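PDB 2QJC: diadenosine tetraphosphatase, putative from Trypanosoma brucei, which probably hydrolyses diadenosine tetraphosphate or other phosphorylated substrates as a manganese-binding, calcineurin-like metallophosphoesterase. Local coordinates for residues 9-15 / 127-133; 160-165 / 177-183. All coordinates share one frame; numbering follows the deposited sequence.

How the contacts relate
Contact 1 (9-15 / 127-133) and contact 2 (160-165 / 177-183) follow one another along the chain, the first complete before the second begins. Their centres lie about 22 Å apart and their nearest atoms about 9 Å, so they do not touch. Contact 1 forms the edge of a mixed five-strand sheet whose order is 11-13, 129-132, 137-140, 199-202, 218-220; contact 2 belongs to a separate three-strand antiparallel sheet. Helix 155-160 joins their surroundings: its Val-158 and Glu-155 meet Ala-9 and His-128, and the chain runs on from it to strand 163-166. Contact 1 adds the outer strand to its sheet, whereas contact 2 places the Arg-162 side chain about 6 Å from a manganese ion.

Contact 1 of 2, residues 9-15 / 127-133; sequences ANVVTLP and PHIIRIP
Val-12 lays its CG2 methyl against the ring of Pro-127, 3.5 Å from CB, the two side chains meeting at a slant. With CG1 anti to the backbone N (chi1 163°), CG2 of Val-12 falls beside that N and turns toward the start of the partner segment. On the same face, Leu-14 brings CD1 to within 3.9 Å of Ile-130 CG2, and both side chains also touch Tyr-76 of strand 76-77. The other face carries Val-11, Thr-13, Ile-129 and Arg-131. Here Val-11 splits its branches: CG1 meets Arg-131 CG at 3.9 Å, while CG2 reaches Ile-129 CB. Thr-13 and Arg-131 run alongside each other, OG1 against CD, before a bend at chi3 (86°) leads the arginine's end away toward Glu-198, a long and weak ion pair. At the beginning of the pairing, the CB atoms of Ala-9 and His-128 lie 3.8 Å apart, and the imidazole ring presents its CD2 edge to the backbone of Asn-10, its plane 58° from the asparagine amide. Asn-10 O is gripped twice, by His-128 N at 2.9 Å and Ile-129 N at 3.0 Å. Val-12 N to Ile-129 O, Arg-131 N to Val-12 O and Leu-14 N to Arg-131 O continue the bonding. Strand 11-13 is thereby added in parallel to 129-132 as the outermost strand of a mixed five-strand sheet in this calcineurin-like phosphoesterase fold.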
ATOM      1  N   ALA A   9     -10.747  11.048  -3.375  1.00 41.08           N
ATOM      2  CA  ALA A   9     -10.135   9.730  -3.516  1.00 38.57           C
ATOM      3  C   ALA A   9     -11.211   8.646  -3.574  1.00 36.05           C
ATOM      4  O   ALA A   9     -12.211   8.711  -2.862  1.00 33.91           O
ATOM      5  CB  ALA A   9      -9.189   9.473  -2.344  1.00 37.79           C
ATOM      6  N   ASN A  10     -10.991   7.642  -4.416  1.00 36.63           N
ATOM      7  CA  ASN A  10     -11.948   6.548  -4.593  1.00 37.95           C
ATOM      8  C   ASN A  10     -11.867   5.471  -3.509  1.00 37.11           C
ATOM      9  O   ASN A  10     -10.792   4.926  -3.229  1.00 36.90           O
ATOM     10  CB  ASN A  10     -11.756   5.930  -5.982  1.00 41.11           C
ATOM     11  CG  ASN A  10     -12.023   6.931  -7.103  1.00 43.64           C
ATOM     12  OD1 ASN A  10     -11.604   6.739  -8.247  1.00 44.99           O
ATOM     13  ND2 ASN A  10     -12.732   8.008  -6.773  1.00 43.80           N
ATOM     14  N   VAL A  11     -13.023   5.168  -2.918  1.00 34.91           N
ATOM     15  CA  VAL A  11     -13.140   4.183  -1.843  1.00 33.93           C
ATOM     16  C   VAL A  11     -13.906   2.909  -2.221  1.00 34.08           C
ATOM     17  O   VAL A  11     -14.995   2.969  -2.791  1.00 33.96           O
ATOM     18  CB  VAL A  11     -13.842   4.806  -0.600  1.00 32.86           C
ATOM     19  CG1 VAL A  11     -13.895   3.796   0.529  1.00 33.22           C
ATOM     20  CG2 VAL A  11     -13.108   6.070  -0.154  1.00 30.81           C
ATOM     21  N   VAL A  12     -13.326   1.759  -1.887  1.00 33.66           N
ATOM     22  CA  VAL A  12     -13.940   0.458  -2.148  1.00 32.90           C
ATOM     23  C   VAL A  12     -14.195  -0.230  -0.801  1.00 32.84           C
ATOM     24  O   VAL A  12     -13.312  -0.269   0.058  1.00 32.56           O
ATOM     25  CB  VAL A  12     -13.013  -0.430  -3.030  1.00 31.88           C
ATOM     26  CG1 VAL A  12     -13.430  -1.891  -2.955  1.00 31.11           C
ATOM     27  CG2 VAL A  12     -13.075   0.039  -4.462  1.00 30.34           C
ATOM     28  N   THR A  13     -15.404  -0.753  -0.615  1.00 32.20           N
ATOM     29  CA  THR A  13     -15.769  -1.430   0.626  1.00 32.05           C
ATOM     30  C   THR A  13     -16.069  -2.916   0.408  1.00 32.42           C
ATOM     31  O   THR A  13     -16.794  -3.285  -0.514  1.00 30.70           O
ATOM     32  CB  THR A  13     -16.989  -0.743   1.276  1.00 33.17           C
ATOM     33  OG1 THR A  13     -16.641   0.605   1.613  1.00 35.74           O
ATOM     34  CG2 THR A  13     -17.423  -1.477   2.535  1.00 29.78           C
ATOM     35  N   LEU A  14     -15.506  -3.760   1.270  1.00 32.17           N
ATOM     36  CA  LEU A  14     -15.686  -5.207   1.175  1.00 32.82           C
ATOM     37  C   LEU A  14     -16.328  -5.800   2.442  1.00 32.49           C
ATOM     38  O   LEU A  14     -15.657  -6.438   3.255  1.00 31.96           O
ATOM     39  CB  LEU A  14     -14.321  -5.858   0.912  1.00 33.30           C
ATOM     40  CG  LEU A  14     -13.609  -5.386  -0.364  1.00 34.66           C
ATOM     41  CD1 LEU A  14     -12.162  -5.879  -0.378  1.00 34.65           C
ATOM     42  CD2 LEU A  14     -14.358  -5.906  -1.589  1.00 33.40           C
ATOM     43  N   PRO A  15     -17.644  -5.594   2.623  1.00 32.63           N
ATOM     44  CA  PRO A  15     -18.358  -6.106   3.796  1.00 33.65           C
ATOM     45  C   PRO A  15     -18.410  -7.625   3.942  1.00 34.80           C
ATOM     46  O   PRO A  15     -18.493  -8.143   5.059  1.00 33.62           O
ATOM     47  CB  PRO A  15     -19.749  -5.494   3.643  1.00 32.89           C
ATOM     48  CG  PRO A  15     -19.904  -5.373   2.169  1.00 33.45           C
ATOM     49  CD  PRO A  15     -18.560  -4.843   1.746  1.00 33.70           C
ATOM     50  N   PRO A 127      -8.406   1.326  -6.592  1.00 27.55           N
ATOM     51  CA  PRO A 127      -8.983   2.425  -5.818  1.00 27.64           C
ATOM     52  C   PRO A 127      -7.864   3.020  -4.954  1.00 28.06           C
ATOM     53  O   PRO A 127      -6.743   2.502  -4.930  1.00 29.33           O
ATOM     54  CB  PRO A 127     -10.049   1.731  -4.980  1.00 25.71           C
ATOM     55  CG  PRO A 127      -9.394   0.423  -4.657  1.00 26.13           C
ATOM     56  CD  PRO A 127      -8.743   0.022  -5.987  1.00 29.09           C
ATOM     57  N   HIS A 128      -8.167   4.102  -4.250  1.00 28.72           N
ATOM     58  CA  HIS A 128      -7.184   4.746  -3.388  1.00 27.53           C
ATOM     59  C   HIS A 128      -7.289   4.188  -1.971  1.00 26.77           C
ATOM     60  O   HIS A 128      -6.293   4.100  -1.244  1.00 25.23           O
ATOM     61  CB  HIS A 128      -7.431   6.255  -3.348  1.00 29.78           C
ATOM     62  CG  HIS A 128      -7.308   6.926  -4.679  1.00 32.13           C
ATOM     63  ND1 HIS A 128      -6.091   7.224  -5.255  1.00 35.29           N
ATOM     64  CD2 HIS A 128      -8.251   7.353  -5.553  1.00 33.53           C
ATOM     65  CE1 HIS A 128      -6.289   7.805  -6.425  1.00 34.26           C
ATOM     66  NE2 HIS A 128      -7.592   7.895  -6.630  1.00 34.39           N
ATOM     67  N   ILE A 129      -8.506   3.817  -1.590  1.00 23.40           N
ATOM     68  CA  ILE A 129      -8.773   3.304  -0.255  1.00 22.73           C
ATOM     69  C   ILE A 129      -9.666   2.071  -0.271  1.00 22.77           C
ATOM     70  O   ILE A 129     -10.627   2.005  -1.031  1.00 24.61           O
ATOM     71  CB  ILE A 129      -9.462   4.389   0.605  1.00 22.31           C
ATOM     72  CG1 ILE A 129      -8.563   5.625   0.689  1.00 22.63           C
ATOM     73  CG2 ILE A 129      -9.774   3.847   2.000  1.00 22.13           C
ATOM     74  CD1 ILE A 129      -9.250   6.847   1.259  1.00 21.97           C
ATOM     75  N   ILE A 130      -9.345   1.096   0.572  1.00 23.72           N
ATOM     76  CA  ILE A 130     -10.155  -0.114   0.678  1.00 24.19           C
ATOM     77  C   ILE A 130     -10.536  -0.333   2.137  1.00 24.72           C
ATOM     78  O   ILE A 130      -9.673  -0.348   3.020  1.00 25.05           O
ATOM     79  CB  ILE A 130      -9.408  -1.366   0.147  1.00 22.83           C
ATOM     80  CG1 ILE A 130      -9.188  -1.235  -1.360  1.00 20.01           C
ATOM     81  CG2 ILE A 130     -10.223  -2.641   0.443  1.00 22.57           C
ATOM     82  CD1 ILE A 130      -8.343  -2.351  -1.951  1.00 21.29           C
ATOM     83  N   ARG A 131     -11.836  -0.475   2.388  1.00 24.01           N
ATOM     84  CA  ARG A 131     -12.339  -0.706   3.738  1.00 24.84           C
ATOM     85  C   ARG A 131     -12.684  -2.189   3.911  1.00 25.15           C
ATOM     86  O   ARG A 131     -13.368  -2.775   3.067  1.00 26.01           O
ATOM     87  CB  ARG A 131     -13.593   0.140   4.004  1.00 26.55           C
ATOM     88  CG  ARG A 131     -13.422   1.632   3.784  1.00 32.00           C
ATOM     89  CD  ARG A 131     -14.663   2.416   4.234  1.00 36.09           C
ATOM     90  NE  ARG A 131     -14.619   2.728   5.662  1.00 41.74           N
ATOM     91  CZ  ARG A 131     -15.516   3.477   6.300  1.00 41.91           C
ATOM     92  NH1 ARG A 131     -16.545   3.992   5.642  1.00 44.01           N
ATOM     93  NH2 ARG A 131     -15.366   3.737   7.594  1.00 42.32           N
ATOM     94  N   ILE A 132     -12.205  -2.782   5.003  1.00 24.67           N
ATOM     95  CA  ILE A 132     -12.441  -4.196   5.328  1.00 25.08           C
ATOM     96  C   ILE A 132     -13.050  -4.171   6.730  1.00 23.00           C
ATOM     97  O   ILE A 132     -12.390  -4.503   7.726  1.00 21.43           O
ATOM     98  CB  ILE A 132     -11.109  -4.993   5.347  1.00 25.12           C
ATOM     99  CG1 ILE A 132     -10.388  -4.824   4.009  1.00 26.15           C
ATOM    100  CG2 ILE A 132     -11.381  -6.481   5.604  1.00 27.45           C
ATOM    101  CD1 ILE A 132      -8.929  -5.231   4.049  1.00 30.20           C
ATOM    102  N   PRO A 133     -14.330  -3.772   6.818  1.00 23.72           N
ATOM    103  CA  PRO A 133     -15.089  -3.658   8.069  1.00 24.01           C
ATOM    104  C   PRO A 133     -15.159  -4.860   9.006  1.00 25.98           C
ATOM    105  O   PRO A 133     -15.190  -4.688  10.223  1.00 26.96           O
ATOM    106  CB  PRO A 133     -16.466  -3.174   7.597  1.00 25.37           C
ATOM    107  CG  PRO A 133     -16.574  -3.737   6.204  1.00 25.92           C
ATOM    108  CD  PRO A 133     -15.192  -3.518   5.646  1.00 21.94           C
TER

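Contact 2 of 2, residues 160-165 / 177-183; sequences TMRNLI and LTATEET. With PO4 (phosphate ion), chain D.
Thr-180 O takes two backbone hydrogen bonds, from Arg-162 N at 2.9 Å and Asn-163 N at 3.0 Å, forming a classic beta bulge in the antiparallel hairpin 163-166 / 177-180. Thr-180 N returns a bond to Asn-163 O, and Ile-165 and Thr-178 bond reciprocally farther along. Asn-163 CB packs 3.7 Å from Thr-180 CG2, whose methyl also meets Ile-165 CD1. On the opposite face, Ala-179 CB touches CE of Met-161, a selenomethionine, and CD2 of Leu-164, at 3.9 and 4.0 Å. From the bulge, the side chain of Arg-162 runs alongside that of Glu-181, guanidinium and carboxylate planes only 8° apart, although NH2 and OE2 remain beyond salt-bridge range. Thr-160 CB comes across the glutamate at CB and CD. Farther out, Arg-208 and Gly-186 bond the amide of Asn-163, while Asp-205 forms a salt bridge with Arg-162 NH1. His-204, a manganese ligand, bonds Thr-160 O through NE2, linking the hairpin base to the metal site. With its chain extended from CG to NE, Arg-162 reaches a phosphate ion, probably from the crystallisation liquor, that His-82 and Tyr-227 also bind: NH2 donates to O2 at 2.8 Å, with an N-H...O angle of 151°.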
ATOM      1  N   THR A 160       0.847  10.187  -0.840  1.00 22.84           N
ATOM      2  CA  THR A 160       2.190  10.732  -0.593  1.00 25.54           C
ATOM      3  C   THR A 160       2.526  11.261   0.805  1.00 26.27           C
ATOM      4  O   THR A 160       3.691  11.563   1.077  1.00 25.96           O
ATOM      5  CB  THR A 160       2.509  11.913  -1.561  1.00 25.96           C
ATOM      6  OG1 THR A 160       1.747  13.062  -1.172  1.00 27.39           O
ATOM      7  CG2 THR A 160       2.166  11.557  -2.999  1.00 24.02           C
HETATM    8  N   MSE A 161       1.545  11.374   1.694  1.00 25.35           N
HETATM    9  CA  MSE A 161       1.821  11.951   3.016  1.00 26.30           C
HETATM   10  C   MSE A 161       2.770  11.195   3.949  1.00 26.29           C
HETATM   11  O   MSE A 161       2.711   9.967   4.070  1.00 24.21           O
HETATM   12  CB  MSE A 161       0.502  12.234   3.758  1.00 28.62           C
HETATM   13  CG  MSE A 161      -0.116  11.024   4.461  1.00 35.56           C
HETATM   14 SE   MSE A 161      -1.853  11.421   5.266  1.00 47.02          SE
HETATM   15  CE  MSE A 161      -1.316  12.623   6.667  1.00 35.94           C
ATOM     16  N   ARG A 162       3.649  11.951   4.606  1.00 25.65           N
ATOM     17  CA  ARG A 162       4.599  11.402   5.570  1.00 25.89           C
ATOM     18  C   ARG A 162       4.428  12.137   6.904  1.00 24.85           C
ATOM     19  O   ARG A 162       4.508  11.539   7.988  1.00 23.13           O
ATOM     20  CB  ARG A 162       6.040  11.586   5.087  1.00 27.48           C
ATOM     21  CG  ARG A 162       6.423  10.756   3.878  1.00 29.51           C
ATOM     22  CD  ARG A 162       7.782  11.201   3.336  1.00 35.01           C
ATOM     23  NE  ARG A 162       7.976  10.826   1.931  1.00 35.21           N
ATOM     24  CZ  ARG A 162       8.367   9.625   1.527  1.00 36.63           C
ATOM     25  NH1 ARG A 162       8.613   8.670   2.415  1.00 37.70           N
ATOM     26  NH2 ARG A 162       8.520   9.382   0.233  1.00 40.49           N
ATOM     27  N   ASN A 163       4.164  13.437   6.804  1.00 24.69           N
ATOM     28  CA  ASN A 163       4.011  14.299   7.964  1.00 25.99           C
ATOM     29  C   ASN A 163       2.727  15.136   8.004  1.00 26.10           C
ATOM     30  O   ASN A 163       2.054  15.337   6.993  1.00 26.57           O
ATOM     31  CB  ASN A 163       5.217  15.251   8.042  1.00 28.58           C
ATOM     32  CG  ASN A 163       6.454  14.601   8.657  1.00 31.40           C
ATOM     33  OD1 ASN A 163       6.619  13.381   8.619  1.00 33.66           O
ATOM     34  ND2 ASN A 163       7.334  15.425   9.224  1.00 31.21           N
ATOM     35  N   LEU A 164       2.411  15.622   9.200  1.00 28.42           N
ATOM     36  CA  LEU A 164       1.259  16.489   9.443  1.00 29.63           C
ATOM     37  C   LEU A 164       1.781  17.659  10.291  1.00 31.84           C
ATOM     38  O   LEU A 164       2.394  17.458  11.356  1.00 28.39           O
ATOM     39  CB  LEU A 164       0.152  15.736  10.196  1.00 27.73           C
ATOM     40  CG  LEU A 164      -0.758  14.821   9.361  1.00 28.34           C
ATOM     41  CD1 LEU A 164      -1.569  13.913  10.287  1.00 27.38           C
ATOM     42  CD2 LEU A 164      -1.671  15.664   8.484  1.00 25.48           C
ATOM     43  N   ILE A 165       1.544  18.873   9.804  1.00 33.05           N
ATOM     44  CA  ILE A 165       2.000  20.084  10.476  1.00 38.05           C
ATOM     45  C   ILE A 165       0.828  20.937  10.950  1.00 41.41           C
ATOM     46  O   ILE A 165      -0.091  21.230  10.179  1.00 40.95           O
ATOM     47  CB  ILE A 165       2.841  20.960   9.530  1.00 38.53           C
ATOM     48  CG1 ILE A 165       3.874  20.102   8.796  1.00 38.39           C
ATOM     49  CG2 ILE A 165       3.520  22.066  10.327  1.00 38.52           C
ATOM     50  CD1 ILE A 165       4.616  20.843   7.708  1.00 41.00           C
ATOM     51  N   LEU A 177      -4.674  20.880  10.231  1.00 43.75           N
ATOM     52  CA  LEU A 177      -3.402  20.212   9.989  1.00 41.51           C
ATOM     53  C   LEU A 177      -3.134  20.104   8.499  1.00 40.77           C
ATOM     54  O   LEU A 177      -4.046  19.841   7.715  1.00 41.69           O
ATOM     55  CB  LEU A 177      -3.414  18.811  10.607  1.00 42.18           C
ATOM     56  CG  LEU A 177      -3.580  18.673  12.123  1.00 42.30           C
ATOM     57  CD1 LEU A 177      -3.857  17.212  12.468  1.00 43.77           C
ATOM     58  CD2 LEU A 177      -2.332  19.163  12.839  1.00 40.71           C
ATOM     59  N   THR A 178      -1.880  20.312   8.108  1.00 39.88           N
ATOM     60  CA  THR A 178      -1.497  20.211   6.702  1.00 38.97           C
ATOM     61  C   THR A 178      -0.695  18.934   6.445  1.00 37.33           C
ATOM     62  O   THR A 178       0.337  18.694   7.076  1.00 35.18           O
ATOM     63  CB  THR A 178      -0.645  21.427   6.252  1.00 40.01           C
ATOM     64  OG1 THR A 178      -1.433  22.622   6.327  1.00 42.54           O
ATOM     65  CG2 THR A 178      -0.163  21.239   4.818  1.00 38.53           C
ATOM     66  N   ALA A 179      -1.183  18.120   5.517  1.00 38.15           N
ATOM     67  CA  ALA A 179      -0.516  16.874   5.156  1.00 38.36           C
ATOM     68  C   ALA A 179       0.612  17.172   4.182  1.00 37.75           C
ATOM     69  O   ALA A 179       0.418  17.891   3.205  1.00 39.00           O
ATOM     70  CB  ALA A 179      -1.514  15.915   4.512  1.00 38.65           C
ATOM     71  N   THR A 180       1.793  16.628   4.437  1.00 38.15           N
ATOM     72  CA  THR A 180       2.902  16.870   3.525  1.00 38.33           C
ATOM     73  C   THR A 180       3.776  15.642   3.266  1.00 37.47           C
ATOM     74  O   THR A 180       4.001  14.815   4.151  1.00 37.51           O
ATOM     75  CB  THR A 180       3.800  18.019   4.027  1.00 37.56           C
ATOM     76  OG1 THR A 180       4.842  18.251   3.072  1.00 40.94           O
ATOM     77  CG2 THR A 180       4.412  17.677   5.379  1.00 37.32           C
ATOM     78  N   GLU A 181       4.258  15.538   2.035  1.00 36.85           N
ATOM     79  CA  GLU A 181       5.127  14.442   1.626  1.00 38.20           C
ATOM     80  C   GLU A 181       6.553  14.726   2.085  1.00 39.35           C
ATOM     81  O   GLU A 181       7.353  13.812   2.284  1.00 37.19           O
ATOM     82  CB  GLU A 181       5.090  14.303   0.106  1.00 39.27           C
ATOM     83  CG  GLU A 181       6.194  13.452  -0.475  1.00 42.03           C
ATOM     84  CD  GLU A 181       6.093  13.358  -1.983  1.00 45.36           C
ATOM     85  OE1 GLU A 181       5.692  14.372  -2.605  1.00 42.76           O
ATOM     86  OE2 GLU A 181       6.421  12.285  -2.542  1.00 43.73           O
ATOM     87  N   GLU A 182       6.865  16.007   2.247  1.00 40.71           N
ATOM     88  CA  GLU A 182       8.193  16.409   2.684  1.00 42.87           C
ATOM     89  C   GLU A 182       8.323  16.266   4.200  1.00 40.48           C
ATOM     90  O   GLU A 182       7.325  16.236   4.926  1.00 38.20           O
ATOM     91  CB  GLU A 182       8.477  17.847   2.234  1.00 46.21           C
ATOM     92  CG  GLU A 182       8.662  17.969   0.714  1.00 53.39           C
ATOM     93  CD  GLU A 182       8.857  19.402   0.236  1.00 57.44           C
ATOM     94  OE1 GLU A 182       9.829  20.056   0.674  1.00 60.66           O
ATOM     95  OE2 GLU A 182       8.038  19.876  -0.584  1.00 59.28           O
ATOM     96  N   THR A 183       9.558  16.159   4.671  1.00 38.31           N
ATOM     97  CA  THR A 183       9.807  16.003   6.094  1.00 37.83           C
ATOM     98  C   THR A 183      10.648  17.161   6.642  1.00 37.05           C
ATOM     99  O   THR A 183      10.903  17.241   7.845  1.00 36.62           O
ATOM    100  CB  THR A 183      10.501  14.637   6.369  1.00 39.76           C
ATOM    101  OG1 THR A 183      10.805  14.511   7.765  1.00 40.78           O
ATOM    102  CG2 THR A 183      11.780  14.511   5.551  1.00 37.66           C
TER
HETATM  103  P   PO4 D 500       8.763   5.760  -2.044  1.00 47.08           P
HETATM  104  O1  PO4 D 500       9.878   4.706  -1.503  1.00 46.07           O
HETATM  105  O2  PO4 D 500       8.452   6.774  -0.864  1.00 45.97           O
HETATM  106  O3  PO4 D 500       9.356   6.511  -3.270  1.00 47.54           O
HETATM  107  O4  PO4 D 500       7.473   4.977  -2.418  1.00 47.40           O